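Local coordinates for DNA repair protein RecO (Deinococcus radiodurans, PDB 1U5K) that probably takes part in DNA repair and in recombination by the RecF pathway, and carries a zinc ion bound by four cysteines, at residues E130-G142 / D188-A200. Residues are numbered along the deposited sequence; the frame is centred on the assembly and turned at random.
Sequences EWVALVMSYKLLG and DFLRHAVRRTVRA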
ATOM      1  N   GLU A 130       0.259 -20.858   2.534  1.00 26.93           N
ATOM      2  CA  GLU A 130       0.632 -20.198   1.288  1.00 26.54           C
ATOM      3  C   GLU A 130      -0.099 -20.861   0.124  1.00 26.51           C
ATOM      4  O   GLU A 130      -0.613 -20.172  -0.765  1.00 24.07           O
ATOM      5  CB  GLU A 130       2.140 -20.200   1.018  1.00 26.42           C
ATOM      6  CG  GLU A 130       2.456 -19.427  -0.255  1.00 27.05           C
ATOM      7  CD  GLU A 130       3.880 -19.546  -0.740  1.00 29.28           C
ATOM      8  OE1 GLU A 130       4.531 -20.502  -0.293  1.00 30.73           O
ATOM      9  OE2 GLU A 130       4.374 -18.705  -1.531  1.00 32.59           O
ATOM     10  N   TRP A 131      -0.152 -22.193   0.138  1.00 25.31           N
ATOM     11  CA  TRP A 131      -0.753 -22.938  -0.956  1.00 25.52           C
ATOM     12  C   TRP A 131      -2.267 -22.708  -0.986  1.00 25.54           C
ATOM     13  O   TRP A 131      -2.871 -22.598  -2.059  1.00 25.75           O
ATOM     14  CB  TRP A 131      -0.420 -24.437  -0.942  1.00 26.23           C
ATOM     15  CG  TRP A 131      -0.919 -25.126  -2.166  1.00 23.10           C
ATOM     16  CD1 TRP A 131      -1.839 -26.120  -2.218  1.00 25.74           C
ATOM     17  CD2 TRP A 131      -0.552 -24.852  -3.522  1.00 27.48           C
ATOM     18  NE1 TRP A 131      -2.083 -26.470  -3.522  1.00 26.54           N
ATOM     19  CE2 TRP A 131      -1.295 -25.720  -4.346  1.00 26.02           C
ATOM     20  CE3 TRP A 131       0.337 -23.957  -4.132  1.00 28.17           C
ATOM     21  CZ2 TRP A 131      -1.192 -25.715  -5.740  1.00 24.52           C
ATOM     22  CZ3 TRP A 131       0.408 -23.923  -5.499  1.00 24.95           C
ATOM     23  CH2 TRP A 131      -0.322 -24.823  -6.290  1.00 24.65           C
ATOM     24  N   VAL A 132      -2.889 -22.652   0.185  1.00 24.10           N
ATOM     25  CA  VAL A 132      -4.310 -22.308   0.244  1.00 24.31           C
ATOM     26  C   VAL A 132      -4.525 -20.957  -0.448  1.00 23.27           C
ATOM     27  O   VAL A 132      -5.420 -20.804  -1.279  1.00 23.05           O
ATOM     28  CB  VAL A 132      -4.839 -22.289   1.686  1.00 24.08           C
ATOM     29  CG1 VAL A 132      -6.304 -21.912   1.764  1.00 23.19           C
ATOM     30  CG2 VAL A 132      -4.675 -23.662   2.354  1.00 28.36           C
ATOM     31  N   ALA A 133      -3.693 -19.977  -0.119  1.00 23.38           N
ATOM     32  CA  ALA A 133      -3.881 -18.633  -0.658  1.00 22.60           C
ATOM     33  C   ALA A 133      -3.646 -18.569  -2.162  1.00 23.03           C
ATOM     34  O   ALA A 133      -4.419 -17.906  -2.851  1.00 22.83           O
ATOM     35  CB  ALA A 133      -3.005 -17.623   0.080  1.00 23.07           C
ATOM     36  N   LEU A 134      -2.628 -19.256  -2.679  1.00 22.17           N
ATOM     37  CA  LEU A 134      -2.418 -19.373  -4.113  1.00 22.41           C
ATOM     38  C   LEU A 134      -3.647 -19.930  -4.812  1.00 22.60           C
ATOM     39  O   LEU A 134      -4.172 -19.357  -5.769  1.00 22.26           O
ATOM     40  CB  LEU A 134      -1.178 -20.184  -4.492  1.00 23.02           C
ATOM     41  CG  LEU A 134       0.082 -19.349  -4.617  1.00 23.56           C
ATOM     42  CD1 LEU A 134       1.269 -20.269  -4.740  1.00 24.21           C
ATOM     43  CD2 LEU A 134       0.043 -18.288  -5.731  1.00 25.01           C
ATOM     44  N   VAL A 135      -4.133 -21.047  -4.294  1.00 22.79           N
ATOM     45  CA  VAL A 135      -5.244 -21.756  -4.902  1.00 23.12           C
ATOM     46  C   VAL A 135      -6.513 -20.916  -4.901  1.00 23.53           C
ATOM     47  O   VAL A 135      -7.187 -20.818  -5.917  1.00 23.82           O
ATOM     48  CB  VAL A 135      -5.472 -23.116  -4.223  1.00 23.16           C
ATOM     49  CG1 VAL A 135      -6.788 -23.715  -4.645  1.00 23.99           C
ATOM     50  CG2 VAL A 135      -4.323 -24.023  -4.570  1.00 25.08           C
ATOM     51  N   MET A 136      -6.789 -20.280  -3.769  1.00 23.81           N
ATOM     52  CA  MET A 136      -8.024 -19.554  -3.544  1.00 23.84           C
ATOM     53  C   MET A 136      -8.005 -18.237  -4.312  1.00 23.61           C
ATOM     54  O   MET A 136      -9.000 -17.843  -4.914  1.00 23.08           O
ATOM     55  CB  MET A 136      -8.217 -19.318  -2.043  1.00 24.79           C
ATOM     56  CG  MET A 136      -8.424 -20.630  -1.279  1.00 29.29           C
ATOM     57  SD  MET A 136      -9.882 -21.508  -1.802  1.00 39.59           S
ATOM     58  CE  MET A 136     -11.038 -20.697  -0.954  1.00 40.70           C
ATOM     59  N   SER A 137      -6.855 -17.579  -4.334  1.00 22.86           N
ATOM     60  CA  SER A 137      -6.737 -16.351  -5.102  1.00 24.61           C
ATOM     61  C   SER A 137      -6.961 -16.580  -6.611  1.00 24.78           C
ATOM     62  O   SER A 137      -7.745 -15.861  -7.256  1.00 23.26           O
ATOM     63  CB  SER A 137      -5.484 -15.593  -4.620  1.00 25.15           C
ATOM     64  OG  SER A 137      -4.354 -16.154  -5.253  1.00 33.08           O
ATOM     65  N   TYR A 138      -6.404 -17.649  -7.176  1.00 23.64           N
ATOM     66  CA  TYR A 138      -6.644 -17.984  -8.578  1.00 23.50           C
ATOM     67  C   TYR A 138      -8.094 -18.399  -8.831  1.00 23.61           C
ATOM     68  O   TYR A 138      -8.725 -17.973  -9.807  1.00 23.90           O
ATOM     69  CB  TYR A 138      -5.663 -19.050  -9.083  1.00 23.23           C
ATOM     70  CG  TYR A 138      -4.355 -18.542  -9.614  1.00 21.09           C
ATOM     71  CD1 TYR A 138      -3.324 -18.213  -8.752  1.00 20.82           C
ATOM     72  CD2 TYR A 138      -4.141 -18.367 -10.991  1.00 23.93           C
ATOM     73  CE1 TYR A 138      -2.132 -17.729  -9.247  1.00 20.25           C
ATOM     74  CE2 TYR A 138      -2.930 -17.925 -11.495  1.00 24.01           C
ATOM     75  CZ  TYR A 138      -1.923 -17.595 -10.609  1.00 21.67           C
ATOM     76  OH  TYR A 138      -0.692 -17.146 -11.031  1.00 22.78           O
ATOM     77  N   LYS A 139      -8.654 -19.166  -7.905  1.00 23.27           N
ATOM     78  CA  LYS A 139     -10.051 -19.538  -8.000  1.00 24.36           C
ATOM     79  C   LYS A 139     -10.993 -18.349  -8.018  1.00 24.03           C
ATOM     80  O   LYS A 139     -11.957 -18.341  -8.774  1.00 22.50           O
ATOM     81  CB  LYS A 139     -10.471 -20.512  -6.898  1.00 24.80           C
ATOM     82  CG  LYS A 139     -11.778 -21.214  -7.193  1.00 26.73           C
ATOM     83  CD  LYS A 139     -11.647 -22.456  -8.065  1.00 28.47           C
ATOM     84  CE  LYS A 139     -13.021 -23.051  -8.348  1.00 27.56           C
ATOM     85  NZ  LYS A 139     -13.049 -23.925  -9.538  1.00 33.25           N
ATOM     86  N   LEU A 140     -10.711 -17.340  -7.200  1.00 23.87           N
ATOM     87  CA  LEU A 140     -11.550 -16.153  -7.174  1.00 23.09           C
ATOM     88  C   LEU A 140     -11.518 -15.402  -8.506  1.00 22.94           C
ATOM     89  O   LEU A 140     -12.461 -14.692  -8.814  1.00 22.31           O
ATOM     90  CB  LEU A 140     -11.162 -15.206  -6.039  1.00 23.17           C
ATOM     91  CG  LEU A 140     -11.507 -15.643  -4.621  1.00 23.89           C
ATOM     92  CD1 LEU A 140     -10.626 -15.025  -3.526  1.00 26.55           C
ATOM     93  CD2 LEU A 140     -12.981 -15.436  -4.336  1.00 28.04           C
ATOM     94  N   LEU A 141     -10.454 -15.506  -9.295  1.00 23.34           N
ATOM     95  CA  LEU A 141     -10.455 -14.923 -10.629  1.00 22.81           C
ATOM     96  C   LEU A 141     -11.645 -15.335 -11.489  1.00 24.67           C
ATOM     97  O   LEU A 141     -12.150 -14.533 -12.286  1.00 26.52           O
ATOM     98  CB  LEU A 141      -9.164 -15.241 -11.385  1.00 23.24           C
ATOM     99  CG  LEU A 141      -7.818 -14.898 -10.740  1.00 22.36           C
ATOM    100  CD1 LEU A 141      -6.648 -15.402 -11.579  1.00 23.62           C
ATOM    101  CD2 LEU A 141      -7.738 -13.403 -10.605  1.00 21.56           C
ATOM    102  N   GLY A 142     -12.085 -16.580 -11.346  1.00 25.41           N
ATOM    103  CA  GLY A 142     -13.244 -17.076 -12.062  1.00 26.74           C
ATOM    104  C   GLY A 142     -14.573 -16.459 -11.678  1.00 27.60           C
ATOM    105  O   GLY A 142     -15.540 -16.616 -12.420  1.00 27.71           O
ATOM    106  N   ASP A 188       0.587 -26.465 -15.515  1.00 27.25           N
ATOM    107  CA  ASP A 188      -0.620 -27.212 -15.230  1.00 26.84           C
ATOM    108  C   ASP A 188      -1.527 -26.441 -14.274  1.00 26.35           C
ATOM    109  O   ASP A 188      -2.752 -26.398 -14.424  1.00 27.12           O
ATOM    110  CB  ASP A 188      -0.234 -28.591 -14.698  1.00 27.84           C
ATOM    111  CG  ASP A 188      -1.374 -29.274 -14.024  1.00 27.85           C
ATOM    112  OD1 ASP A 188      -1.344 -29.242 -12.778  1.00 36.68           O
ATOM    113  OD2 ASP A 188      -2.341 -29.779 -14.622  1.00 33.37           O
ATOM    114  N   PHE A 189      -0.917 -25.839 -13.264  1.00 26.21           N
ATOM    115  CA  PHE A 189      -1.659 -24.975 -12.356  1.00 26.04           C
ATOM    116  C   PHE A 189      -2.321 -23.814 -13.085  1.00 25.82           C
ATOM    117  O   PHE A 189      -3.523 -23.604 -12.978  1.00 25.58           O
ATOM    118  CB  PHE A 189      -0.770 -24.445 -11.239  1.00 25.83           C
ATOM    119  CG  PHE A 189      -1.515 -23.581 -10.266  1.00 26.26           C
ATOM    120  CD1 PHE A 189      -2.228 -24.154  -9.233  1.00 30.32           C
ATOM    121  CD2 PHE A 189      -1.539 -22.204 -10.433  1.00 29.62           C
ATOM    122  CE1 PHE A 189      -2.905 -23.339  -8.342  1.00 32.79           C
ATOM    123  CE2 PHE A 189      -2.242 -21.395  -9.557  1.00 28.26           C
ATOM    124  CZ  PHE A 189      -2.888 -21.965  -8.499  1.00 29.57           C
ATOM    125  N   LEU A 190      -1.522 -23.080 -13.845  1.00 25.77           N
ATOM    126  CA  LEU A 190      -2.024 -21.915 -14.557  1.00 26.07           C
ATOM    127  C   LEU A 190      -3.187 -22.250 -15.482  1.00 26.92           C
ATOM    128  O   LEU A 190      -4.152 -21.496 -15.532  1.00 27.85           O
ATOM    129  CB  LEU A 190      -0.881 -21.239 -15.311  1.00 25.47           C
ATOM    130  CG  LEU A 190       0.178 -20.551 -14.467  1.00 23.62           C
ATOM    131  CD1 LEU A 190       1.239 -19.983 -15.361  1.00 24.14           C
ATOM    132  CD2 LEU A 190      -0.325 -19.505 -13.512  1.00 27.65           C
ATOM    133  N   ARG A 191      -3.140 -23.402 -16.155  1.00 27.25           N
ATOM    134  CA  ARG A 191      -4.149 -23.791 -17.123  1.00 27.08           C
ATOM    135  C   ARG A 191      -5.459 -24.270 -16.522  1.00 28.38           C
ATOM    136  O   ARG A 191      -6.516 -24.180 -17.144  1.00 28.50           O
ATOM    137  CB  ARG A 191      -3.597 -24.862 -18.069  1.00 28.25           C
ATOM    138  CG  ARG A 191      -2.540 -24.361 -19.035  1.00 25.88           C
ATOM    139  CD  ARG A 191      -1.923 -25.498 -19.834  1.00 31.08           C
ATOM    140  NE  ARG A 191      -1.066 -25.054 -20.917  1.00 29.72           N
ATOM    141  CZ  ARG A 191      -0.119 -25.786 -21.486  1.00 33.09           C
ATOM    142  NH1 ARG A 191       0.140 -27.019 -21.085  1.00 32.67           N
ATOM    143  NH2 ARG A 191       0.573 -25.281 -22.492  1.00 36.94           N
ATOM    144  N   HIS A 192      -5.405 -24.725 -15.280  1.00 28.36           N
ATOM    145  CA  HIS A 192      -6.539 -25.411 -14.689  1.00 29.41           C
ATOM    146  C   HIS A 192      -7.003 -24.860 -13.349  1.00 30.15           C
ATOM    147  O   HIS A 192      -8.071 -25.233 -12.895  1.00 29.47           O
ATOM    148  CB  HIS A 192      -6.152 -26.883 -14.561  1.00 31.12           C
ATOM    149  CG  HIS A 192      -5.833 -27.510 -15.884  1.00 30.54           C
ATOM    150  ND1 HIS A 192      -6.766 -27.586 -16.893  1.00 36.37           N
ATOM    151  CD2 HIS A 192      -4.693 -28.043 -16.381  1.00 34.37           C
ATOM    152  CE1 HIS A 192      -6.219 -28.157 -17.952  1.00 38.56           C
ATOM    153  NE2 HIS A 192      -4.964 -28.450 -17.664  1.00 37.79           N
ATOM    154  N   ALA A 193      -6.261 -23.932 -12.755  1.00 31.76           N
ATOM    155  CA  ALA A 193      -6.529 -23.494 -11.390  1.00 32.58           C
ATOM    156  C   ALA A 193      -7.903 -22.848 -11.260  1.00 33.13           C
ATOM    157  O   ALA A 193      -8.591 -23.048 -10.261  1.00 34.61           O
ATOM    158  CB  ALA A 193      -5.438 -22.551 -10.922  1.00 33.30           C
ATOM    159  N   VAL A 194      -8.343 -22.123 -12.282  1.00 33.46           N
ATOM    160  CA  VAL A 194      -9.661 -21.514 -12.241  1.00 33.89           C
ATOM    161  C   VAL A 194     -10.836 -22.505 -12.241  1.00 33.39           C
ATOM    162  O   VAL A 194     -11.815 -22.287 -11.526  1.00 33.13           O
ATOM    163  CB  VAL A 194      -9.779 -20.459 -13.349  1.00 34.20           C
ATOM    164  CG1 VAL A 194     -11.205 -19.943 -13.494  1.00 36.47           C
ATOM    165  CG2 VAL A 194      -8.800 -19.340 -13.081  1.00 35.85           C
ATOM    166  N   ARG A 195     -10.728 -23.597 -12.994  1.00 33.53           N
ATOM    167  CA  ARG A 195     -11.809 -24.567 -13.183  1.00 34.32           C
ATOM    168  C   ARG A 195     -11.782 -25.703 -12.158  1.00 33.35           C
ATOM    169  O   ARG A 195     -12.814 -26.161 -11.669  1.00 32.72           O
ATOM    170  CB  ARG A 195     -11.782 -25.088 -14.624  1.00 35.24           C
ATOM    171  CG  ARG A 195     -12.361 -26.481 -14.893  1.00 41.70           C
ATOM    172  CD  ARG A 195     -11.698 -27.227 -16.067  1.00 49.82           C
ATOM    173  NE  ARG A 195     -11.487 -28.639 -15.753  1.00 56.40           N
ATOM    174  CZ  ARG A 195     -10.344 -29.225 -15.413  1.00 59.64           C
ATOM    175  NH1 ARG A 195      -9.185 -28.583 -15.372  1.00 62.83           N
ATOM    176  NH2 ARG A 195     -10.352 -30.520 -15.139  1.00 63.17           N
ATOM    177  N   ARG A 196     -10.583 -26.158 -11.818  1.00 33.03           N
ATOM    178  CA  ARG A 196     -10.413 -27.244 -10.866  1.00 33.24           C
ATOM    179  C   ARG A 196     -11.016 -26.904  -9.513  1.00 32.55           C
ATOM    180  O   ARG A 196     -10.924 -25.759  -9.051  1.00 31.28           O
ATOM    181  CB  ARG A 196      -8.929 -27.448 -10.618  1.00 34.17           C
ATOM    182  CG  ARG A 196      -8.457 -28.864 -10.704  1.00 38.53           C
ATOM    183  CD  ARG A 196      -6.945 -28.898 -10.811  1.00 39.55           C
ATOM    184  NE  ARG A 196      -6.561 -29.552 -12.048  1.00 40.25           N
ATOM    185  CZ  ARG A 196      -5.325 -29.601 -12.501  1.00 37.27           C
ATOM    186  NH1 ARG A 196      -4.356 -28.998 -11.834  1.00 37.97           N
ATOM    187  NH2 ARG A 196      -5.082 -30.253 -13.626  1.00 38.76           N
ATOM    188  N   THR A 197     -11.608 -27.902  -8.869  1.00 30.69           N
ATOM    189  CA  THR A 197     -12.080 -27.698  -7.506  1.00 30.39           C
ATOM    190  C   THR A 197     -10.906 -27.347  -6.600  1.00 29.64           C
ATOM    191  O   THR A 197      -9.772 -27.773  -6.823  1.00 28.81           O
ATOM    192  CB  THR A 197     -12.811 -28.942  -6.961  1.00 30.31           C
ATOM    193  OG1 THR A 197     -11.872 -30.017  -6.876  1.00 31.62           O
ATOM    194  CG2 THR A 197     -13.893 -29.412  -7.908  1.00 31.04           C
ATOM    195  N   VAL A 198     -11.167 -26.565  -5.559  1.00 29.90           N
ATOM    196  CA  VAL A 198     -10.101 -26.239  -4.623  1.00 30.43           C
ATOM    197  C   VAL A 198      -9.614 -27.477  -3.861  1.00 30.20           C
ATOM    198  O   VAL A 198      -8.430 -27.647  -3.575  1.00 29.53           O
ATOM    199  CB  VAL A 198     -10.451 -25.032  -3.716  1.00 31.47           C
ATOM    200  CG1 VAL A 198     -10.864 -23.823  -4.546  1.00 32.67           C
ATOM    201  CG2 VAL A 198     -11.532 -25.339  -2.713  1.00 32.05           C
ATOM    202  N   ARG A 199     -10.523 -28.398  -3.570  1.00 30.97           N
ATOM    203  CA  ARG A 199     -10.093 -29.660  -2.983  1.00 30.98           C
ATOM    204  C   ARG A 199      -9.067 -30.395  -3.837  1.00 30.40           C
ATOM    205  O   ARG A 199      -7.991 -30.734  -3.363  1.00 31.58           O
ATOM    206  CB  ARG A 199     -11.303 -30.552  -2.749  1.00 32.74           C
ATOM    207  CG  ARG A 199     -10.968 -31.794  -1.957  1.00 32.63           C
ATOM    208  CD  ARG A 199     -12.232 -32.268  -1.311  1.00 35.96           C
ATOM    209  NE  ARG A 199     -11.998 -33.552  -0.680  1.00 36.68           N
ATOM    210  CZ  ARG A 199     -12.967 -34.259  -0.120  1.00 36.51           C
ATOM    211  NH1 ARG A 199     -14.210 -33.796  -0.107  1.00 34.20           N
ATOM    212  NH2 ARG A 199     -12.654 -35.407   0.454  1.00 35.29           N
ATOM    213  N   ALA A 200      -9.351 -30.576  -5.118  1.00 30.84           N
ATOM    214  CA  ALA A 200      -8.401 -31.150  -6.065  1.00 31.02           C
ATOM    215  C   ALA A 200      -7.057 -30.430  -6.093  1.00 31.45           C
ATOM    216  O   ALA A 200      -6.009 -31.073  -6.042  1.00 32.52           O
ATOM    217  CB  ALA A 200      -9.014 -31.183  -7.460  1.00 31.67           C
TER
HETATM  218  O   HOH W   1     -13.131 -20.074 -10.395  1.00 29.19           O
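F189 pushes its ring as a knob into the hole formed by W131, L134, V135 and Y138 of helix 129-141. With CG anti to the backbone N (chi1 -178°), F189 carries its ring in among these side chains, and its edge meets the face of Y138 in a T-shaped pair, F189 CE2 lying 3.5 Å from Y138 CD1. W131 CH2 approaches the same ring obliquely, 3.6 Å from F189 CD1. A flat ring suits the knob: its rim meets V135 CG2 and Y138 while A193 CB lies over one face. Y138 OH forms a hydrogen bond with L214 O of helix 211-225, which also packs on F189. V198 sets CG1 3.7 Å from M136 SD and touches the methylenes of K139; V194 CG2 lies 3.5 Å from Y138 O, and its CG1 packs on G142 CA.

K139, its chain bent at chi2 (85°), makes the polar contact. K139 NZ donates to V194 O (2.9 Å) and R196 O (2.8 Å), from above both carbonyl planes. A water bridges K139 O and V194 O. A methionine here would probably leave R196 O without this donor and the turn less firmly held.

Ring packing thus holds the apolar side, while lysine's charge probably offsets the carbonyls gathered at the turn, helped by the water.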